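Local coordinates for methyltransferase (Streptococcus mutans, PDB 2B78), which probably transfers a methyl group from S-adenosyl-L-methionine to an RNA substrate, and binds S-adenosyl-L-homocysteine, at residues A[118-129]-A[146-155]. Numbering follows the deposited sequence.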
loop_
_atom_site.group_PDB
_atom_site.type_symbol
_atom_site.label_atom_id
_atom_site.label_comp_id
_atom_site.label_asym_id
_atom_site.label_seq_id
_atom_site.Cartn_x
_atom_site.Cartn_y
_atom_site.Cartn_z
ATOM N N PHE A 118 -6.593 -6.084 -16.902
ATOM C CA PHE A 118 -7.435 -4.983 -16.453
ATOM C C PHE A 118 -6.678 -3.976 -15.592
ATOM O O PHE A 118 -5.663 -4.306 -14.974
ATOM C CB PHE A 118 -8.623 -5.547 -15.668
ATOM C CG PHE A 118 -9.521 -6.428 -16.488
ATOM C CD1 PHE A 118 -10.582 -5.887 -17.209
ATOM C CD2 PHE A 118 -9.282 -7.799 -16.573
ATOM C CE1 PHE A 118 -11.390 -6.701 -18.005
ATOM C CE2 PHE A 118 -10.085 -8.617 -17.366
ATOM C CZ PHE A 118 -11.139 -8.063 -18.081
ATOM N N VAL A 119 -7.169 -2.742 -15.563
ATOM C CA VAL A 119 -6.540 -1.707 -14.760
ATOM C C VAL A 119 -7.490 -1.236 -13.679
ATOM O O VAL A 119 -8.715 -1.381 -13.801
ATOM C CB VAL A 119 -6.101 -0.501 -15.615
ATOM C CG1 VAL A 119 -5.007 -0.930 -16.555
ATOM C CG2 VAL A 119 -7.278 0.065 -16.396
ATOM N N LEU A 120 -6.920 -0.683 -12.613
ATOM C CA LEU A 120 -7.705 -0.187 -11.496
ATOM C C LEU A 120 -7.270 1.223 -11.105
ATOM O O LEU A 120 -6.146 1.436 -10.653
ATOM C CB LEU A 120 -7.564 -1.126 -10.292
ATOM C CG LEU A 120 -8.381 -0.724 -9.058
ATOM C CD1 LEU A 120 -9.875 -0.858 -9.366
ATOM C CD2 LEU A 120 -7.997 -1.603 -7.874
ATOM N N PHE A 121 -8.178 2.177 -11.299
ATOM C CA PHE A 121 -7.959 3.578 -10.970
ATOM C C PHE A 121 -8.453 3.806 -9.552
ATOM O O PHE A 121 -9.478 3.242 -9.151
ATOM C CB PHE A 121 -8.790 4.480 -11.888
ATOM C CG PHE A 121 -8.245 4.631 -13.277
ATOM C CD1 PHE A 121 -7.533 5.767 -13.635
ATOM C CD2 PHE A 121 -8.461 3.646 -14.237
ATOM C CE1 PHE A 121 -7.046 5.921 -14.930
ATOM C CE2 PHE A 121 -7.975 3.797 -15.536
ATOM C CZ PHE A 121 -7.269 4.933 -15.879
ATOM N N SER A 122 -7.742 4.640 -8.801
ATOM C CA SER A 122 -8.155 4.972 -7.448
ATOM C C SER A 122 -8.114 6.481 -7.296
ATOM O O SER A 122 -7.088 7.125 -7.561
ATOM C CB SER A 122 -7.252 4.302 -6.411
ATOM O OG SER A 122 -7.469 2.901 -6.400
ATOM N N TRP A 123 -9.246 7.046 -6.894
ATOM C CA TRP A 123 -9.368 8.490 -6.704
ATOM C C TRP A 123 -9.342 8.819 -5.206
ATOM O O TRP A 123 -10.238 8.413 -4.459
ATOM C CB TRP A 123 -10.680 8.982 -7.324
ATOM C CG TRP A 123 -10.937 8.450 -8.708
ATOM C CD1 TRP A 123 -11.916 7.572 -9.076
ATOM C CD2 TRP A 123 -10.179 8.725 -9.896
ATOM N NE1 TRP A 123 -11.815 7.282 -10.416
ATOM C CE2 TRP A 123 -10.762 7.978 -10.945
ATOM C CE3 TRP A 123 -9.070 9.535 -10.176
ATOM C CZ2 TRP A 123 -10.264 8.008 -12.253
ATOM C CZ3 TRP A 123 -8.576 9.564 -11.477
ATOM C CH2 TRP A 123 -9.177 8.808 -12.500
ATOM N N TYR A 124 -8.333 9.580 -4.780
ATOM C CA TYR A 124 -8.174 9.929 -3.370
ATOM C C TYR A 124 -8.812 11.238 -2.912
ATOM O O TYR A 124 -8.801 11.547 -1.719
ATOM C CB TYR A 124 -6.684 9.933 -2.998
ATOM C CG TYR A 124 -6.057 8.562 -3.029
ATOM C CD1 TYR A 124 -5.935 7.862 -4.226
ATOM C CD2 TYR A 124 -5.594 7.957 -1.859
ATOM C CE1 TYR A 124 -5.367 6.591 -4.262
ATOM C CE2 TYR A 124 -5.021 6.679 -1.886
ATOM C CZ TYR A 124 -4.913 6.008 -3.094
ATOM O OH TYR A 124 -4.350 4.754 -3.143
ATOM N N ASN A 125 -9.357 12.015 -3.843
ATOM C CA ASN A 125 -10.006 13.262 -3.465
ATOM C C ASN A 125 -11.075 13.659 -4.483
ATOM O O ASN A 125 -11.060 13.197 -5.627
ATOM C CB ASN A 125 -8.966 14.379 -3.271
ATOM C CG ASN A 125 -8.212 14.722 -4.541
ATOM O OD1 ASN A 125 -8.780 15.273 -5.485
ATOM N ND2 ASN A 125 -6.913 14.409 -4.565
ATOM N N SER A 126 -12.013 14.503 -4.066
ATOM C CA SER A 126 -13.098 14.909 -4.953
ATOM C C SER A 126 -12.660 15.674 -6.194
ATOM O O SER A 126 -13.314 15.593 -7.243
ATOM C CB SER A 126 -14.131 15.736 -4.186
ATOM O OG SER A 126 -13.544 16.877 -3.594
ATOM N N PHE A 127 -11.569 16.427 -6.099
ATOM C CA PHE A 127 -11.124 17.176 -7.266
ATOM C C PHE A 127 -10.722 16.291 -8.442
ATOM O O PHE A 127 -11.220 16.476 -9.561
ATOM C CB PHE A 127 -9.962 18.097 -6.932
ATOM C CG PHE A 127 -9.515 18.926 -8.102
ATOM C CD1 PHE A 127 -10.308 19.970 -8.572
ATOM C CD2 PHE A 127 -8.331 18.631 -8.766
ATOM C CE1 PHE A 127 -9.932 20.709 -9.692
ATOM C CE2 PHE A 127 -7.941 19.361 -9.885
ATOM C CZ PHE A 127 -8.746 20.402 -10.350
ATOM N N VAL A 128 -9.814 15.346 -8.220
ATOM C CA VAL A 128 -9.408 14.483 -9.324
ATOM C C VAL A 128 -10.607 13.694 -9.819
ATOM O O VAL A 128 -10.720 13.394 -11.008
ATOM C CB VAL A 128 -8.288 13.503 -8.931
ATOM C CG1 VAL A 128 -7.017 14.270 -8.607
ATOM C CG2 VAL A 128 -8.724 12.657 -7.753
ATOM N N TYR A 129 -11.511 13.366 -8.908
ATOM C CA TYR A 129 -12.692 12.614 -9.290
ATOM C C TYR A 129 -13.532 13.435 -10.264
ATOM O O TYR A 129 -14.029 12.908 -11.252
ATOM C CB TYR A 129 -13.516 12.257 -8.048
ATOM C CG TYR A 129 -14.683 11.353 -8.350
ATOM C CD1 TYR A 129 -14.475 10.062 -8.833
ATOM C CD2 TYR A 129 -15.999 11.803 -8.213
ATOM C CE1 TYR A 129 -15.542 9.237 -9.182
ATOM C CE2 TYR A 129 -17.078 10.983 -8.556
ATOM C CZ TYR A 129 -16.839 9.704 -9.041
ATOM O OH TYR A 129 -17.886 8.894 -9.404
ATOM N N PHE A 146 -5.308 -2.451 -22.665
ATOM C CA PHE A 146 -5.960 -3.134 -21.554
ATOM C C PHE A 146 -7.379 -3.488 -21.997
ATOM O O PHE A 146 -7.983 -2.764 -22.784
ATOM C CB PHE A 146 -5.979 -2.243 -20.311
ATOM C CG PHE A 146 -4.673 -2.232 -19.568
ATOM C CD1 PHE A 146 -4.218 -3.380 -18.923
ATOM C CD2 PHE A 146 -3.888 -1.093 -19.530
ATOM C CE1 PHE A 146 -3.001 -3.388 -18.254
ATOM C CE2 PHE A 146 -2.668 -1.092 -18.862
ATOM C CZ PHE A 146 -2.226 -2.241 -18.225
ATOM N N LEU A 147 -7.904 -4.602 -21.497
ATOM C CA LEU A 147 -9.245 -5.046 -21.875
ATOM C C LEU A 147 -10.367 -4.279 -21.185
ATOM O O LEU A 147 -11.466 -4.131 -21.736
ATOM C CB LEU A 147 -9.404 -6.536 -21.567
ATOM C CG LEU A 147 -8.369 -7.494 -22.158
ATOM C CD1 LEU A 147 -8.741 -8.907 -21.754
ATOM C CD2 LEU A 147 -8.320 -7.361 -23.676
ATOM N N GLY A 148 -10.100 -3.802 -19.975
ATOM C CA GLY A 148 -11.109 -3.073 -19.233
ATOM C C GLY A 148 -10.527 -2.361 -18.035
ATOM O O GLY A 148 -9.342 -2.526 -17.726
ATOM N N ALA A 149 -11.357 -1.572 -17.354
ATOM C CA ALA A 149 -10.917 -0.819 -16.187
ATOM C C ALA A 149 -12.004 -0.653 -15.136
ATOM O O ALA A 149 -13.202 -0.613 -15.447
ATOM C CB ALA A 149 -10.415 0.561 -16.617
ATOM N N TYR A 150 -11.554 -0.543 -13.889
ATOM C CA TYR A 150 -12.414 -0.351 -12.733
ATOM C C TYR A 150 -11.855 0.817 -11.942
ATOM O O TYR A 150 -10.716 1.233 -12.165
ATOM C CB TYR A 150 -12.416 -1.603 -11.865
ATOM C CG TYR A 150 -13.186 -2.728 -12.484
ATOM C CD1 TYR A 150 -14.532 -2.938 -12.162
ATOM C CD2 TYR A 150 -12.593 -3.556 -13.432
ATOM C CE1 TYR A 150 -15.266 -3.951 -12.779
ATOM C CE2 TYR A 150 -13.315 -4.566 -14.054
ATOM C CZ TYR A 150 -14.649 -4.757 -13.723
ATOM O OH TYR A 150 -15.366 -5.751 -14.350
ATOM N N GLU A 151 -12.653 1.345 -11.024
ATOM C CA GLU A 151 -12.216 2.468 -10.212
ATOM C C GLU A 151 -12.666 2.347 -8.761
ATOM O O GLU A 151 -13.729 1.797 -8.482
ATOM C CB GLU A 151 -12.753 3.779 -10.798
ATOM C CG GLU A 151 -14.269 3.956 -10.650
ATOM C CD GLU A 151 -14.782 5.216 -11.323
ATOM O OE1 GLU A 151 -14.006 6.184 -11.449
ATOM O OE2 GLU A 151 -15.969 5.245 -11.720
ATOM N N LYS A 152 -11.843 2.860 -7.847
ATOM C CA LYS A 152 -12.168 2.867 -6.420
ATOM C C LYS A 152 -12.277 4.325 -5.985
ATOM O O LYS A 152 -11.453 5.148 -6.378
ATOM C CB LYS A 152 -11.058 2.206 -5.584
ATOM C CG LYS A 152 -10.750 0.751 -5.908
ATOM C CD LYS A 152 -11.965 -0.138 -5.721
ATOM C CE LYS A 152 -11.601 -1.603 -5.905
ATOM N NZ LYS A 152 -12.795 -2.490 -5.842
ATOM N N ILE A 153 -13.301 4.643 -5.195
ATOM C CA ILE A 153 -13.483 5.989 -4.660
ATOM C C ILE A 153 -12.897 5.930 -3.251
ATOM O O ILE A 153 -13.426 5.233 -2.382
ATOM C CB ILE A 153 -14.973 6.371 -4.572
ATOM C CG1 ILE A 153 -15.594 6.358 -5.963
ATOM C CG2 ILE A 153 -15.132 7.743 -3.946
ATOM C CD1 ILE A 153 -14.792 7.099 -6.993
ATOM N N ARG A 154 -11.809 6.660 -3.031
ATOM C CA ARG A 154 -11.123 6.654 -1.739
ATOM C C ARG A 154 -11.291 7.936 -0.932
ATOM O O ARG A 154 -10.352 8.388 -0.278
ATOM C CB ARG A 154 -9.634 6.400 -1.964
ATOM C CG ARG A 154 -9.352 5.194 -2.833
ATOM C CD ARG A 154 -9.174 3.963 -1.991
ATOM N NE ARG A 154 -8.107 4.179 -1.019
ATOM C CZ ARG A 154 -7.444 3.204 -0.409
ATOM N NH1 ARG A 154 -7.739 1.938 -0.673
ATOM N NH2 ARG A 154 -6.488 3.498 0.464
ATOM N N PHE A 155 -12.481 8.522 -0.979
ATOM C CA PHE A 155 -12.747 9.747 -0.232
ATOM C C PHE A 155 -14.204 9.824 0.210
ATOM O O PHE A 155 -14.690 10.896 0.599
ATOM C CB PHE A 155 -12.406 10.978 -1.075
ATOM C CG PHE A 155 -13.187 11.072 -2.356
ATOM C CD1 PHE A 155 -12.696 10.510 -3.530
ATOM C CD2 PHE A 155 -14.416 11.725 -2.390
ATOM C CE1 PHE A 155 -13.416 10.600 -4.723
ATOM C CE2 PHE A 155 -15.142 11.819 -3.574
ATOM C CZ PHE A 155 -14.639 11.255 -4.744
HETATM O O HOH W 1 -17.963 6.070 -9.744
#
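Strands 118-123 and 148-153 pair in parallel, Val119 beside Ala149 and Trp123 beside Ile153, within the mixed five-stranded sheet that comes in the chain between the N-terminal PUA-like part and the Rossmann-like sheet of the methyltransferase. The ladder alternates direction from Val119 N to Gly148 O through to Arg154 N, which gives to Trp123 O at 2.8 Å. The chain between the strands passes through helix 132-142, making a beta-alpha-beta crossover whose helix covers the face carrying Val119, Phe121 and Trp123. On that face the indole NE1 of Trp123 donates to Glu151 OE1 at 2.7 Å, meeting the anti lone pair with the ring and carboxylate planes 75° apart. Glu151 CG sits between its backbone N and carbonyl carbon (chi1 70°), and the extended chain beyond it reaches the indole. Arg132 forms a salt bridge with the same oxygen, while a water links OE2 to Tyr129 OH, so both carboxylate oxygens are engaged. At the strand ends, the Phe155 ring lies against the helix start: Ser126 N is over one face and Tyr129 CG lies 3.6 Å from Phe155 CZ at the ring edge. Asn125 caps this helix, its OD1 accepting from Val128 N at 2.9 Å. On the other face, Leu120 CD1 packs 3.6 Å from Tyr150 CB and also touches Lys152 CG; Lys152 NZ goes on to hydrogen-bond with Gly190 O, Leu187 O and Ser162 OG.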